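Local coordinates for protein glucuronan lyase A (Trichoderma reesei, PDB 2ZZJ) that probably cleaves beta-1,4-linked glucuronan chains from within as an endo-acting polysaccharide lyase of beta-jelly-roll fold, and binds a calcium ion, at residues 24-29 against 36-41; 50-55 against 202-207; 120-125 against 135-140. All coordinates share one frame; numbering follows the deposited sequence.

The three contacts lie in different parts of one beta-jelly roll. Contacts 1 and 3 are both antiparallel hairpins, one in each of the two large sheets, on opposite sides of the chain's centre. Contact 1 sets buried apolar side chains on one face and ends at the calcium ion, whereas contact 3 carries arginines and asparagines near the surface and is tied down by polar partners. Contact 2 has no hydrogen bond between its segments: a helix rests on a loop through a buried edge-to-face pair, Y52 with W204, and an exposed R51 laid over the partly exposed H205 ring. It touches contact 1, T41 O lying 2.7 Å from S54 OG, and through strand 53-63 reaches the same sheet as contact 3.

Contact 1. Residues 24-29 against 36-41; sequences VSEVSN and SALKMT. With CA (calcium ion), chain B.
S36 meets V27 at the loop end of the hairpin, its CA resting against V27 O, while its own carbonyl turns to the metal: S36 O binds the calcium ion at 2.4 Å. Its side chain is held by G8, through a hydrogen bond from S36 OG to the carbonyl. A37 follows as the hydrogen-bonded partner of V27, V27 N donating to A37 O over 2.9 Å and A37 N returning the bond to V27 O. L38 lies alongside E26 and points the same way; its CD2 touches E26 CG at 3.9 Å, and the E26 carboxylate runs on to the backbone N of L10. K39 pairs with S25 through two backbone bonds, the one from K39 N to S25 O being nearly straight (172°). Its side chain crosses that of V27 at about a right angle, K39 CB lying 3.8 Å from V27 CG1. Further out, a bend at chi3 (64°) brings K39 CE past S25 OG, and two waters gather at that hydroxyl: one donates to K39 O, the other accepts a weak bond from K39 NZ. M40 lies beside V24 on the face shared with L38, its CG 4.0 Å from V24 CG2, and V56 of strand 53-63 packs against both. The whole is an antiparallel beta hairpin at the edge of a jelly-roll sheet, and its S36 end completes a calcium site with D7, K33, D222 and two waters.

Contact 2. Residues 50-55 against 202-207; sequences GRYHSE and NSWHDD
R51 lays its side chain over one face of the H205 imidazole, the aliphatic part and the guanidinium both taking part. R51 CG sits 3.9 Å from the centroid of the H205 ring, 18° off the normal, in a CH-pi contact. The chain then runs extended from CG to NE, and R51 NH2 comes within 3.4 Å of H205 CE1; the guanidinium and ring planes are 35° apart, so the overlap is a tilted one. At the rim of the same imidazole, near its plane, G50 O lies 3.3 Å from H205 CD2. Rotation of the ring is fixed by its neighbour in the helix: H205 ND1 donates to the anti lone pair of D206 OD1 over 3.0 Å, close to the ring plane. A water accepts from R51 NE and donates to D206 OD1, linking the arginine to the carboxylate. An alanine at H205 would probably leave the R51 side chain without the ring face it lies over and D206 OD1 without its imidazole donor.

In the jelly roll this joins the short helix 202-207 to the loop that leads into strand 53-63, the helix coming directly after strand 199-200 of the same sheet. On the buried side Y52 and W204 form a T-shaped pair. The six-membered ring of W204 turns its edge to the face of Y52, with the planes at 88° and W204 CE3 over the centre of the tyrosine ring; its nearest atom there is Y52 CD1, at 3.5 Å. Both rings are anchored by their polar ends, W204 NE1 to Y87 OH and Y52 OH to the backbone N of T45, and Q42 of strand 37-43 touches both side chains.

Contact 3. Residues 120-125 against 135-140; sequences YSRYVN and RNIVTR
This is an antiparallel beta hairpin in one of the two large jelly-roll sheets, joining strands 118-126 and 135-145, with strand 106-115 on the far side of the first. Three hydrogen-bonded pairs, S121 with R140, Y123 with V138 and N125 with N136, stitch the backbones, the shortest bond running from N136 N to N125 O at 2.6 Å. On the face of V124 and I137 the aliphatic groups lie side by side, V124 CG2 meeting I137 CG1 at 4.1 Å. R122 crosses I137 there, its NH2 3.7 Å from I137 CG2, while R122 NE is held by the carbonyl of S109. Nearby, R122 NH1 and R135 NH1 stand 4.5 Å apart, two like charges, and R135 also makes a cation-pi contact with Y128. On the other face E180 accepts from Y123 OH and forms a salt bridge with R140 NE. Y123 has CG between the backbone N and the carbonyl carbon (chi1 52°), and its ring lies beside V138, whose CB sits over one face, 3.8 Å from the centroid, and whose CG1 is 3.6 Å from Y123 OH.

Contact 1. Residues 24-29 against 36-41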
ATOM      1  N   VAL A  24      -5.343  14.604   4.311  1.00 18.75           N
ATOM      2  CA  VAL A  24      -5.689  13.370   5.028  1.00 18.43           C
ATOM      3  C   VAL A  24      -6.534  13.854   6.188  1.00 19.73           C
ATOM      4  O   VAL A  24      -6.052  14.634   7.043  1.00 20.05           O
ATOM      5  CB  VAL A  24      -4.451  12.629   5.596  1.00 17.25           C
ATOM      6  CG1 VAL A  24      -4.870  11.415   6.455  1.00 16.48           C
ATOM      7  CG2 VAL A  24      -3.483  12.161   4.474  1.00 16.95           C
ATOM      8  N   SER A  25      -7.781  13.427   6.239  1.00 20.08           N
ATOM      9  CA  SER A  25      -8.663  13.898   7.298  1.00 21.90           C
ATOM     10  C   SER A  25      -9.587  12.804   7.793  1.00 21.98           C
ATOM     11  O   SER A  25      -9.776  11.793   7.100  1.00 21.63           O
ATOM     12  CB  SER A  25      -9.485  15.083   6.779  1.00 22.39           C
ATOM     13  OG  SER A  25     -10.287  14.669   5.697  1.00 25.40           O
ATOM     14  N   GLU A  26     -10.173  13.001   8.978  1.00 21.62           N
ATOM     15  CA  GLU A  26     -11.217  12.095   9.475  1.00 22.53           C
ATOM     16  C   GLU A  26     -12.576  12.546   9.013  1.00 23.53           C
ATOM     17  O   GLU A  26     -12.871  13.754   9.031  1.00 23.45           O
ATOM     18  CB  GLU A  26     -11.222  12.056  11.014  1.00 22.87           C
ATOM     19  CG  GLU A  26      -9.926  11.733  11.588  1.00 23.29           C
ATOM     20  CD  GLU A  26      -9.946  11.715  13.096  1.00 26.81           C
ATOM     21  OE1 GLU A  26     -10.853  12.348  13.697  1.00 32.31           O
ATOM     22  OE2 GLU A  26      -9.046  11.091  13.677  1.00 24.06           O
ATOM     23  N   VAL A  27     -13.403  11.590   8.576  1.00 22.41           N
ATOM     24  CA  VAL A  27     -14.756  11.878   8.126  1.00 22.49           C
ATOM     25  C   VAL A  27     -15.715  10.921   8.822  1.00 22.95           C
ATOM     26  O   VAL A  27     -15.290   9.875   9.318  1.00 22.00           O
ATOM     27  CB  VAL A  27     -14.878  11.744   6.573  1.00 22.07           C
ATOM     28  CG1 VAL A  27     -13.896  12.694   5.876  1.00 20.68           C
ATOM     29  CG2 VAL A  27     -14.648  10.260   6.104  1.00 20.02           C
ATOM     30  N   SER A  28     -16.994  11.297   8.884  1.00 23.17           N
ATOM     31  CA  SER A  28     -18.030  10.463   9.465  1.00 24.21           C
ATOM     32  C   SER A  28     -19.156  10.111   8.489  1.00 23.51           C
ATOM     33  O   SER A  28     -20.075   9.347   8.838  1.00 23.45           O
ATOM     34  CB  SER A  28     -18.579  11.124  10.753  1.00 25.34           C
ATOM     35  OG  SER A  28     -18.846  12.511  10.529  1.00 27.85           O
ATOM     36  N   ASN A  29     -19.080  10.637   7.266  1.00 23.00           N
ATOM     37  CA  ASN A  29     -20.130  10.399   6.253  1.00 23.91           C
ATOM     38  C   ASN A  29     -19.900   9.234   5.313  1.00 23.78           C
ATOM     39  O   ASN A  29     -20.846   8.705   4.740  1.00 24.98           O
ATOM     40  CB  ASN A  29     -20.413  11.662   5.423  1.00 24.55           C
ATOM     41  CG  ASN A  29     -19.191  12.158   4.654  1.00 25.84           C
ATOM     42  OD1 ASN A  29     -18.040  11.915   5.047  1.00 27.21           O
ATOM     43  ND2 ASN A  29     -19.441  12.886   3.559  1.00 28.27           N
ATOM     44  N   SER A  36     -16.241   6.535  11.977  1.00 22.06           N
ATOM     45  CA  SER A  36     -15.122   7.308  11.494  1.00 20.61           C
ATOM     46  C   SER A  36     -14.401   6.547  10.400  1.00 19.74           C
ATOM     47  O   SER A  36     -14.327   5.315  10.450  1.00 19.28           O
ATOM     48  CB  SER A  36     -14.149   7.552  12.638  1.00 20.87           C
ATOM     49  OG  SER A  36     -13.256   8.586  12.281  1.00 23.59           O
ATOM     50  N   ALA A  37     -13.885   7.279   9.423  1.00 18.19           N
ATOM     51  CA  ALA A  37     -12.907   6.706   8.477  1.00 17.08           C
ATOM     52  C   ALA A  37     -11.917   7.799   8.081  1.00 16.51           C
ATOM     53  O   ALA A  37     -12.100   8.959   8.464  1.00 17.10           O
ATOM     54  CB  ALA A  37     -13.617   6.141   7.277  1.00 16.92           C
ATOM     55  N   LEU A  38     -10.906   7.456   7.285  1.00 15.47           N
ATOM     56  CA  LEU A  38      -9.946   8.438   6.813  1.00 15.01           C
ATOM     57  C   LEU A  38     -10.171   8.707   5.358  1.00 15.15           C
ATOM     58  O   LEU A  38     -10.422   7.770   4.610  1.00 14.10           O
ATOM     59  CB  LEU A  38      -8.518   7.943   7.013  1.00 14.63           C
ATOM     60  CG  LEU A  38      -8.107   7.773   8.478  1.00 16.43           C
ATOM     61  CD1 LEU A  38      -6.706   7.150   8.593  1.00 16.33           C
ATOM     62  CD2 LEU A  38      -8.148   9.121   9.232  1.00 17.08           C
ATOM     63  N   LYS A  39     -10.104   9.981   4.968  1.00 14.84           N
ATOM     64  CA  LYS A  39     -10.207  10.377   3.560  1.00 15.65           C
ATOM     65  C   LYS A  39      -8.855  10.923   3.113  1.00 15.64           C
ATOM     66  O   LYS A  39      -8.315  11.838   3.745  1.00 15.80           O
ATOM     67  CB  LYS A  39     -11.287  11.445   3.372  1.00 16.04           C
ATOM     68  CG  LYS A  39     -11.448  11.880   1.915  1.00 15.90           C
ATOM     69  CD  LYS A  39     -12.583  12.887   1.736  1.00 18.79           C
ATOM     70  CE  LYS A  39     -12.280  14.182   2.493  1.00 23.15           C
ATOM     71  NZ  LYS A  39     -13.192  15.263   1.937  1.00 27.98           N
ATOM     72  N   MET A  40      -8.290  10.355   2.046  1.00 14.78           N
ATOM     73  CA  MET A  40      -7.032  10.833   1.477  1.00 14.53           C
ATOM     74  C   MET A  40      -7.349  11.467   0.129  1.00 15.29           C
ATOM     75  O   MET A  40      -8.083  10.876  -0.673  1.00 14.98           O
ATOM     76  CB  MET A  40      -6.039   9.683   1.236  1.00 15.22           C
ATOM     77  CG  MET A  40      -5.276   9.197   2.484  1.00 15.20           C
ATOM     78  SD  MET A  40      -6.372   8.685   3.782  1.00 15.89           S
ATOM     79  CE  MET A  40      -5.227   7.663   4.718  1.00 13.77           C
ATOM     80  N   THR A  41      -6.815  12.659  -0.115  1.00 15.14           N
ATOM     81  CA  THR A  41      -6.965  13.299  -1.447  1.00 14.93           C
ATOM     82  C   THR A  41      -5.627  13.761  -1.995  1.00 15.61           C
ATOM     83  O   THR A  41      -4.671  14.056  -1.221  1.00 14.89           O
ATOM     84  CB  THR A  41      -7.996  14.470  -1.451  1.00 15.47           C
ATOM     85  OG1 THR A  41      -7.382  15.676  -0.964  1.00 15.30           O
ATOM     86  CG2 THR A  41      -9.214  14.118  -0.619  1.00 13.40           C
TER
HETATM   87 CA    CA B 239     -14.137   3.076  11.233  1.00 17.46          CA
HETATM   88  O   HOH W   1      -8.876  14.437   3.202  1.00 19.31           O
HETATM   89  O   HOH W   2     -12.529  16.390   4.899  1.00 51.78           O
HETATM   90  O   HOH W   3     -14.641   4.126  13.428  1.00 16.28           O
HETATM   91  O   HOH W   4     -13.805   0.908  12.228  1.00 21.44           O

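Contact 2. Residues 50-55 against 202-207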
ATOM      1  N   GLY A  50       7.756  17.553  -7.802  1.00 28.72           N
ATOM      2  CA  GLY A  50       7.795  16.631  -6.647  1.00 27.40           C
ATOM      3  C   GLY A  50       6.769  15.494  -6.689  1.00 27.00           C
ATOM      4  O   GLY A  50       6.193  15.194  -7.742  1.00 26.86           O
ATOM      5  N   ARG A  51       6.523  14.875  -5.534  1.00 25.33           N
ATOM      6  CA  ARG A  51       5.683  13.666  -5.481  1.00 24.02           C
ATOM      7  C   ARG A  51       4.361  13.932  -4.795  1.00 22.52           C
ATOM      8  O   ARG A  51       4.136  15.019  -4.269  1.00 21.21           O
ATOM      9  CB  ARG A  51       6.456  12.477  -4.880  1.00 23.97           C
ATOM     10  CG  ARG A  51       7.513  11.945  -5.836  1.00 25.95           C
ATOM     11  CD  ARG A  51       8.267  10.753  -5.304  1.00 27.10           C
ATOM     12  NE  ARG A  51       9.290  10.240  -6.232  1.00 29.20           N
ATOM     13  CZ  ARG A  51      10.525  10.738  -6.341  1.00 32.28           C
ATOM     14  NH1 ARG A  51      10.898  11.764  -5.578  1.00 34.76           N
ATOM     15  NH2 ARG A  51      11.403  10.203  -7.190  1.00 31.40           N
ATOM     16  N   TYR A  52       3.456  12.948  -4.845  1.00 20.79           N
ATOM     17  CA  TYR A  52       2.068  13.179  -4.512  1.00 18.73           C
ATOM     18  C   TYR A  52       1.586  12.091  -3.544  1.00 18.36           C
ATOM     19  O   TYR A  52       0.701  11.294  -3.878  1.00 17.33           O
ATOM     20  CB  TYR A  52       1.242  13.105  -5.793  1.00 18.92           C
ATOM     21  CG  TYR A  52       1.381  14.270  -6.776  1.00 19.04           C
ATOM     22  CD1 TYR A  52       0.591  15.410  -6.653  1.00 17.47           C
ATOM     23  CD2 TYR A  52       2.250  14.177  -7.887  1.00 20.29           C
ATOM     24  CE1 TYR A  52       0.687  16.479  -7.599  1.00 18.94           C
ATOM     25  CE2 TYR A  52       2.342  15.230  -8.832  1.00 18.85           C
ATOM     26  CZ  TYR A  52       1.562  16.359  -8.670  1.00 19.46           C
ATOM     27  OH  TYR A  52       1.640  17.381  -9.612  1.00 21.33           O
ATOM     28  N   HIS A  53       2.175  12.062  -2.350  1.00 17.07           N
ATOM     29  CA  HIS A  53       1.790  11.097  -1.302  1.00 17.06           C
ATOM     30  C   HIS A  53       0.785  11.722  -0.358  1.00 16.15           C
ATOM     31  O   HIS A  53       1.034  12.791   0.216  1.00 16.66           O
ATOM     32  CB  HIS A  53       2.983  10.754  -0.411  1.00 17.33           C
ATOM     33  CG  HIS A  53       4.094  10.030  -1.081  1.00 16.77           C
ATOM     34  ND1 HIS A  53       5.138  10.685  -1.701  1.00 17.62           N
ATOM     35  CD2 HIS A  53       4.389   8.711  -1.135  1.00 17.17           C
ATOM     36  CE1 HIS A  53       6.012   9.800  -2.131  1.00 18.04           C
ATOM     37  NE2 HIS A  53       5.586   8.594  -1.798  1.00 19.48           N
ATOM     38  N   SER A  54      -0.339  11.048  -0.147  1.00 14.49           N
ATOM     39  CA  SER A  54      -1.222  11.376   0.990  1.00 14.72           C
ATOM     40  C   SER A  54      -1.395  10.064   1.772  1.00 15.16           C
ATOM     41  O   SER A  54      -2.204   9.223   1.390  1.00 13.90           O
ATOM     42  CB  SER A  54      -2.570  11.911   0.525  1.00 15.78           C
ATOM     43  OG  SER A  54      -2.480  13.232   0.032  1.00 14.13           O
ATOM     44  N   GLU A  55      -0.613   9.874   2.836  1.00 13.96           N
ATOM     45  CA  GLU A  55      -0.471   8.558   3.480  1.00 14.20           C
ATOM     46  C   GLU A  55      -0.429   8.688   5.010  1.00 14.62           C
ATOM     47  O   GLU A  55      -0.139   9.781   5.549  1.00 13.07           O
ATOM     48  CB  GLU A  55       0.844   7.865   3.038  1.00 13.29           C
ATOM     49  CG  GLU A  55       0.869   7.360   1.571  1.00 14.09           C
ATOM     50  CD  GLU A  55       2.240   6.868   1.138  1.00 16.14           C
ATOM     51  OE1 GLU A  55       3.269   7.469   1.569  1.00 16.56           O
ATOM     52  OE2 GLU A  55       2.300   5.874   0.376  1.00 15.25           O
ATOM     53  N   ASN A 202       1.611   8.058  -7.940  1.00 17.01           N
ATOM     54  CA  ASN A 202       3.013   7.959  -8.351  1.00 17.95           C
ATOM     55  C   ASN A 202       3.276   8.202  -9.856  1.00 18.96           C
ATOM     56  O   ASN A 202       4.305   8.776 -10.255  1.00 19.36           O
ATOM     57  CB  ASN A 202       3.669   6.658  -7.857  1.00 17.72           C
ATOM     58  CG  ASN A 202       2.915   5.396  -8.247  1.00 18.14           C
ATOM     59  OD1 ASN A 202       1.722   5.404  -8.494  1.00 18.50           O
ATOM     60  ND2 ASN A 202       3.617   4.280  -8.220  1.00 20.86           N
ATOM     61  N   SER A 203       2.339   7.774 -10.690  1.00 18.88           N
ATOM     62  CA  SER A 203       2.494   7.952 -12.137  1.00 18.86           C
ATOM     63  C   SER A 203       2.479   9.416 -12.561  1.00 20.19           C
ATOM     64  O   SER A 203       3.070   9.754 -13.613  1.00 21.20           O
ATOM     65  CB  SER A 203       1.428   7.172 -12.901  1.00 18.62           C
ATOM     66  OG  SER A 203       1.723   5.785 -12.893  1.00 17.70           O
ATOM     67  N   TRP A 204       1.809  10.277 -11.780  1.00 19.30           N
ATOM     68  CA  TRP A 204       1.786  11.704 -12.069  1.00 20.45           C
ATOM     69  C   TRP A 204       3.224  12.239 -12.106  1.00 22.02           C
ATOM     70  O   TRP A 204       3.600  12.966 -13.040  1.00 22.56           O
ATOM     71  CB  TRP A 204       0.974  12.491 -11.023  1.00 18.44           C
ATOM     72  CG  TRP A 204      -0.502  12.343 -11.093  1.00 17.91           C
ATOM     73  CD1 TRP A 204      -1.228  11.679 -12.068  1.00 16.00           C
ATOM     74  CD2 TRP A 204      -1.472  12.929 -10.206  1.00 15.85           C
ATOM     75  NE1 TRP A 204      -2.575  11.811 -11.816  1.00 16.02           N
ATOM     76  CE2 TRP A 204      -2.754  12.560 -10.683  1.00 15.85           C
ATOM     77  CE3 TRP A 204      -1.385  13.698  -9.031  1.00 17.41           C
ATOM     78  CZ2 TRP A 204      -3.934  12.930 -10.035  1.00 16.05           C
ATOM     79  CZ3 TRP A 204      -2.567  14.076  -8.388  1.00 17.10           C
ATOM     80  CH2 TRP A 204      -3.833  13.685  -8.899  1.00 16.38           C
ATOM     81  N   HIS A 205       4.031  11.862 -11.117  1.00 23.13           N
ATOM     82  CA  HIS A 205       5.436  12.266 -11.094  1.00 24.48           C
ATOM     83  C   HIS A 205       6.281  11.425 -12.060  1.00 25.59           C
ATOM     84  O   HIS A 205       6.973  11.974 -12.910  1.00 25.36           O
ATOM     85  CB  HIS A 205       5.996  12.187  -9.671  1.00 25.33           C
ATOM     86  CG  HIS A 205       7.488  12.233  -9.615  1.00 26.26           C
ATOM     87  ND1 HIS A 205       8.274  11.121  -9.839  1.00 27.91           N
ATOM     88  CD2 HIS A 205       8.338  13.260  -9.379  1.00 28.45           C
ATOM     89  CE1 HIS A 205       9.547  11.466  -9.736  1.00 29.85           C
ATOM     90  NE2 HIS A 205       9.611  12.757  -9.461  1.00 27.39           N
ATOM     91  N   ASP A 206       6.209  10.099 -11.936  1.00 25.96           N
ATOM     92  CA  ASP A 206       7.045   9.208 -12.721  1.00 26.51           C
ATOM     93  C   ASP A 206       6.888   9.433 -14.229  1.00 27.69           C
ATOM     94  O   ASP A 206       7.864   9.298 -14.974  1.00 27.95           O
ATOM     95  CB  ASP A 206       6.773   7.745 -12.379  1.00 26.64           C
ATOM     96  CG  ASP A 206       7.022   7.410 -10.897  1.00 28.07           C
ATOM     97  OD1 ASP A 206       7.590   8.233 -10.144  1.00 26.14           O
ATOM     98  OD2 ASP A 206       6.640   6.294 -10.481  1.00 29.07           O
ATOM     99  N   ASP A 207       5.684   9.793 -14.670  1.00 27.48           N
ATOM    100  CA  ASP A 207       5.407   9.857 -16.106  1.00 29.34           C
ATOM    101  C   ASP A 207       5.613  11.253 -16.682  1.00 29.57           C
ATOM    102  O   ASP A 207       5.718  11.409 -17.905  1.00 30.59           O
ATOM    103  CB  ASP A 207       3.987   9.399 -16.429  1.00 28.54           C
ATOM    104  CG  ASP A 207       3.763   7.919 -16.192  1.00 29.47           C
ATOM    105  OD1 ASP A 207       4.713   7.160 -15.860  1.00 28.12           O
ATOM    106  OD2 ASP A 207       2.591   7.520 -16.350  1.00 29.10           O
TER
HETATM  107  O   HOH W   5       9.067   7.797  -7.989  1.00 34.89           O

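Contact 3. Residues 120-125 against 135-140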
ATOM      1  N   TYR A 120      -3.409  -4.271  -8.605  1.00 14.98           N
ATOM      2  CA  TYR A 120      -2.096  -4.852  -8.839  1.00 16.15           C
ATOM      3  C   TYR A 120      -1.304  -4.956  -7.534  1.00 15.35           C
ATOM      4  O   TYR A 120      -1.471  -4.123  -6.638  1.00 14.34           O
ATOM      5  CB  TYR A 120      -1.297  -3.896  -9.719  1.00 17.35           C
ATOM      6  CG  TYR A 120      -1.524  -4.023 -11.207  1.00 19.41           C
ATOM      7  CD1 TYR A 120      -0.429  -4.160 -12.066  1.00 22.02           C
ATOM      8  CD2 TYR A 120      -2.813  -3.977 -11.749  1.00 20.05           C
ATOM      9  CE1 TYR A 120      -0.603  -4.271 -13.444  1.00 21.95           C
ATOM     10  CE2 TYR A 120      -2.998  -4.081 -13.150  1.00 23.06           C
ATOM     11  CZ  TYR A 120      -1.879  -4.226 -13.971  1.00 21.96           C
ATOM     12  OH  TYR A 120      -2.050  -4.327 -15.353  1.00 23.55           O
ATOM     13  N   SER A 121      -0.383  -5.915  -7.440  1.00 15.77           N
ATOM     14  CA  SER A 121       0.591  -5.864  -6.352  1.00 15.41           C
ATOM     15  C   SER A 121       1.916  -6.368  -6.855  1.00 18.04           C
ATOM     16  O   SER A 121       2.041  -6.687  -8.046  1.00 17.75           O
ATOM     17  CB  SER A 121       0.132  -6.624  -5.092  1.00 16.75           C
ATOM     18  OG  SER A 121       0.986  -6.300  -3.986  1.00 14.96           O
ATOM     19  N   ARG A 122       2.906  -6.412  -5.975  1.00 17.89           N
ATOM     20  CA  ARG A 122       4.232  -6.904  -6.346  1.00 18.99           C
ATOM     21  C   ARG A 122       4.975  -7.261  -5.096  1.00 20.38           C
ATOM     22  O   ARG A 122       4.554  -6.891  -4.009  1.00 19.67           O
ATOM     23  CB  ARG A 122       5.006  -5.794  -7.052  1.00 18.80           C
ATOM     24  CG  ARG A 122       5.393  -4.673  -6.152  1.00 18.24           C
ATOM     25  CD  ARG A 122       6.067  -3.531  -6.887  1.00 18.72           C
ATOM     26  NE  ARG A 122       7.049  -2.909  -6.020  1.00 17.93           N
ATOM     27  CZ  ARG A 122       7.973  -2.041  -6.426  1.00 22.96           C
ATOM     28  NH1 ARG A 122       8.827  -1.525  -5.559  1.00 20.77           N
ATOM     29  NH2 ARG A 122       8.050  -1.685  -7.712  1.00 22.25           N
ATOM     30  N   TYR A 123       6.071  -8.004  -5.240  1.00 20.22           N
ATOM     31  CA  TYR A 123       7.050  -8.101  -4.185  1.00 22.73           C
ATOM     32  C   TYR A 123       8.413  -7.942  -4.848  1.00 23.85           C
ATOM     33  O   TYR A 123       8.527  -8.056  -6.085  1.00 23.51           O
ATOM     34  CB  TYR A 123       6.949  -9.428  -3.427  1.00 23.45           C
ATOM     35  CG  TYR A 123       6.964 -10.683  -4.292  1.00 23.03           C
ATOM     36  CD1 TYR A 123       8.172 -11.339  -4.617  1.00 26.22           C
ATOM     37  CD2 TYR A 123       5.794 -11.221  -4.772  1.00 23.06           C
ATOM     38  CE1 TYR A 123       8.182 -12.510  -5.420  1.00 26.19           C
ATOM     39  CE2 TYR A 123       5.787 -12.378  -5.569  1.00 24.44           C
ATOM     40  CZ  TYR A 123       6.996 -13.024  -5.892  1.00 26.93           C
ATOM     41  OH  TYR A 123       6.959 -14.181  -6.693  1.00 27.43           O
ATOM     42  N   VAL A 124       9.416  -7.667  -4.020  1.00 25.21           N
ATOM     43  CA  VAL A 124      10.788  -7.424  -4.456  1.00 26.70           C
ATOM     44  C   VAL A 124      11.712  -8.407  -3.760  1.00 27.82           C
ATOM     45  O   VAL A 124      11.568  -8.669  -2.567  1.00 28.04           O
ATOM     46  CB  VAL A 124      11.194  -5.961  -4.137  1.00 26.05           C
ATOM     47  CG1 VAL A 124      12.605  -5.664  -4.553  1.00 28.84           C
ATOM     48  CG2 VAL A 124      10.262  -5.001  -4.874  1.00 26.41           C
ATOM     49  N   ASN A 125      12.665  -8.967  -4.502  1.00 28.71           N
ATOM     50  CA  ASN A 125      13.701  -9.781  -3.875  1.00 29.96           C
ATOM     51  C   ASN A 125      15.042  -9.526  -4.564  1.00 31.27           C
ATOM     52  O   ASN A 125      15.105  -8.905  -5.633  1.00 30.93           O
ATOM     53  CB  ASN A 125      13.330 -11.272  -3.891  1.00 29.65           C
ATOM     54  CG  ASN A 125      13.099 -11.791  -5.286  1.00 30.54           C
ATOM     55  OD1 ASN A 125      13.844 -11.453  -6.209  1.00 33.98           O
ATOM     56  ND2 ASN A 125      12.075 -12.626  -5.460  1.00 31.48           N
ATOM     57  N   ARG A 135      18.456  -6.569  -7.944  1.00 39.40           N
ATOM     58  CA  ARG A 135      17.148  -6.829  -7.320  1.00 39.09           C
ATOM     59  C   ARG A 135      16.136  -7.162  -8.414  1.00 38.54           C
ATOM     60  O   ARG A 135      16.299  -6.749  -9.561  1.00 39.19           O
ATOM     61  CB  ARG A 135      16.681  -5.621  -6.499  1.00 39.30           C
ATOM     62  CG  ARG A 135      15.992  -4.546  -7.306  1.00 39.71           C
ATOM     63  CD  ARG A 135      15.249  -3.568  -6.404  1.00 41.97           C
ATOM     64  NE  ARG A 135      14.897  -2.359  -7.142  1.00 44.32           N
ATOM     65  CZ  ARG A 135      13.975  -1.482  -6.754  1.00 47.87           C
ATOM     66  NH1 ARG A 135      13.297  -1.677  -5.624  1.00 50.38           N
ATOM     67  NH2 ARG A 135      13.719  -0.408  -7.497  1.00 48.40           N
ATOM     68  N   ASN A 136      15.103  -7.918  -8.053  1.00 37.28           N
ATOM     69  CA  ASN A 136      14.081  -8.361  -8.977  1.00 35.71           C
ATOM     70  C   ASN A 136      12.726  -7.908  -8.442  1.00 34.40           C
ATOM     71  O   ASN A 136      12.474  -8.010  -7.244  1.00 35.16           O
ATOM     72  CB  ASN A 136      14.143  -9.898  -9.125  1.00 36.50           C
ATOM     73  CG  ASN A 136      13.298 -10.429 -10.287  1.00 38.57           C
ATOM     74  OD1 ASN A 136      12.735 -11.526 -10.201  1.00 43.62           O
ATOM     75  ND2 ASN A 136      13.201  -9.660 -11.372  1.00 41.59           N
ATOM     76  N   ILE A 137      11.883  -7.387  -9.324  1.00 32.58           N
ATOM     77  CA  ILE A 137      10.523  -6.953  -8.989  1.00 30.55           C
ATOM     78  C   ILE A 137       9.545  -7.899  -9.669  1.00 29.87           C
ATOM     79  O   ILE A 137       9.503  -7.976 -10.903  1.00 29.37           O
ATOM     80  CB  ILE A 137      10.265  -5.493  -9.427  1.00 31.12           C
ATOM     81  CG1 ILE A 137      11.288  -4.547  -8.778  1.00 29.67           C
ATOM     82  CG2 ILE A 137       8.832  -5.057  -9.082  1.00 30.63           C
ATOM     83  CD1 ILE A 137      11.266  -3.082  -9.307  1.00 30.82           C
ATOM     84  N   VAL A 138       8.771  -8.636  -8.876  1.00 27.62           N
ATOM     85  CA  VAL A 138       7.752  -9.535  -9.440  1.00 27.33           C
ATOM     86  C   VAL A 138       6.385  -8.855  -9.334  1.00 26.90           C
ATOM     87  O   VAL A 138       5.864  -8.703  -8.230  1.00 25.72           O
ATOM     88  CB  VAL A 138       7.714 -10.882  -8.713  1.00 26.96           C
ATOM     89  CG1 VAL A 138       6.597 -11.750  -9.256  1.00 27.82           C
ATOM     90  CG2 VAL A 138       9.085 -11.612  -8.826  1.00 27.98           C
ATOM     91  N   THR A 139       5.825  -8.455 -10.471  1.00 26.53           N
ATOM     92  CA  THR A 139       4.519  -7.808 -10.508  1.00 25.79           C
ATOM     93  C   THR A 139       3.440  -8.842 -10.720  1.00 25.91           C
ATOM     94  O   THR A 139       3.583  -9.740 -11.561  1.00 26.09           O
ATOM     95  CB  THR A 139       4.475  -6.730 -11.603  1.00 26.39           C
ATOM     96  OG1 THR A 139       5.413  -5.709 -11.257  1.00 26.87           O
ATOM     97  CG2 THR A 139       3.091  -6.094 -11.720  1.00 26.24           C
ATOM     98  N   ARG A 140       2.366  -8.732  -9.936  1.00 24.14           N
ATOM     99  CA  ARG A 140       1.229  -9.611 -10.055  1.00 24.27           C
ATOM    100  C   ARG A 140       0.004  -8.782 -10.427  1.00 23.79           C
ATOM    101  O   ARG A 140      -0.565  -8.099  -9.552  1.00 23.63           O
ATOM    102  CB  ARG A 140       1.015 -10.380  -8.745  1.00 23.70           C
ATOM    103  CG  ARG A 140       2.183 -11.340  -8.399  1.00 26.05           C
ATOM    104  CD  ARG A 140       2.338 -12.400  -9.512  1.00 28.90           C
ATOM    105  NE  ARG A 140       3.332 -13.430  -9.204  1.00 30.16           N
ATOM    106  CZ  ARG A 140       3.955 -14.177 -10.120  1.00 30.60           C
ATOM    107  NH1 ARG A 140       3.715 -14.015 -11.433  1.00 28.25           N
ATOM    108  NH2 ARG A 140       4.831 -15.085  -9.724  1.00 28.53           N
TER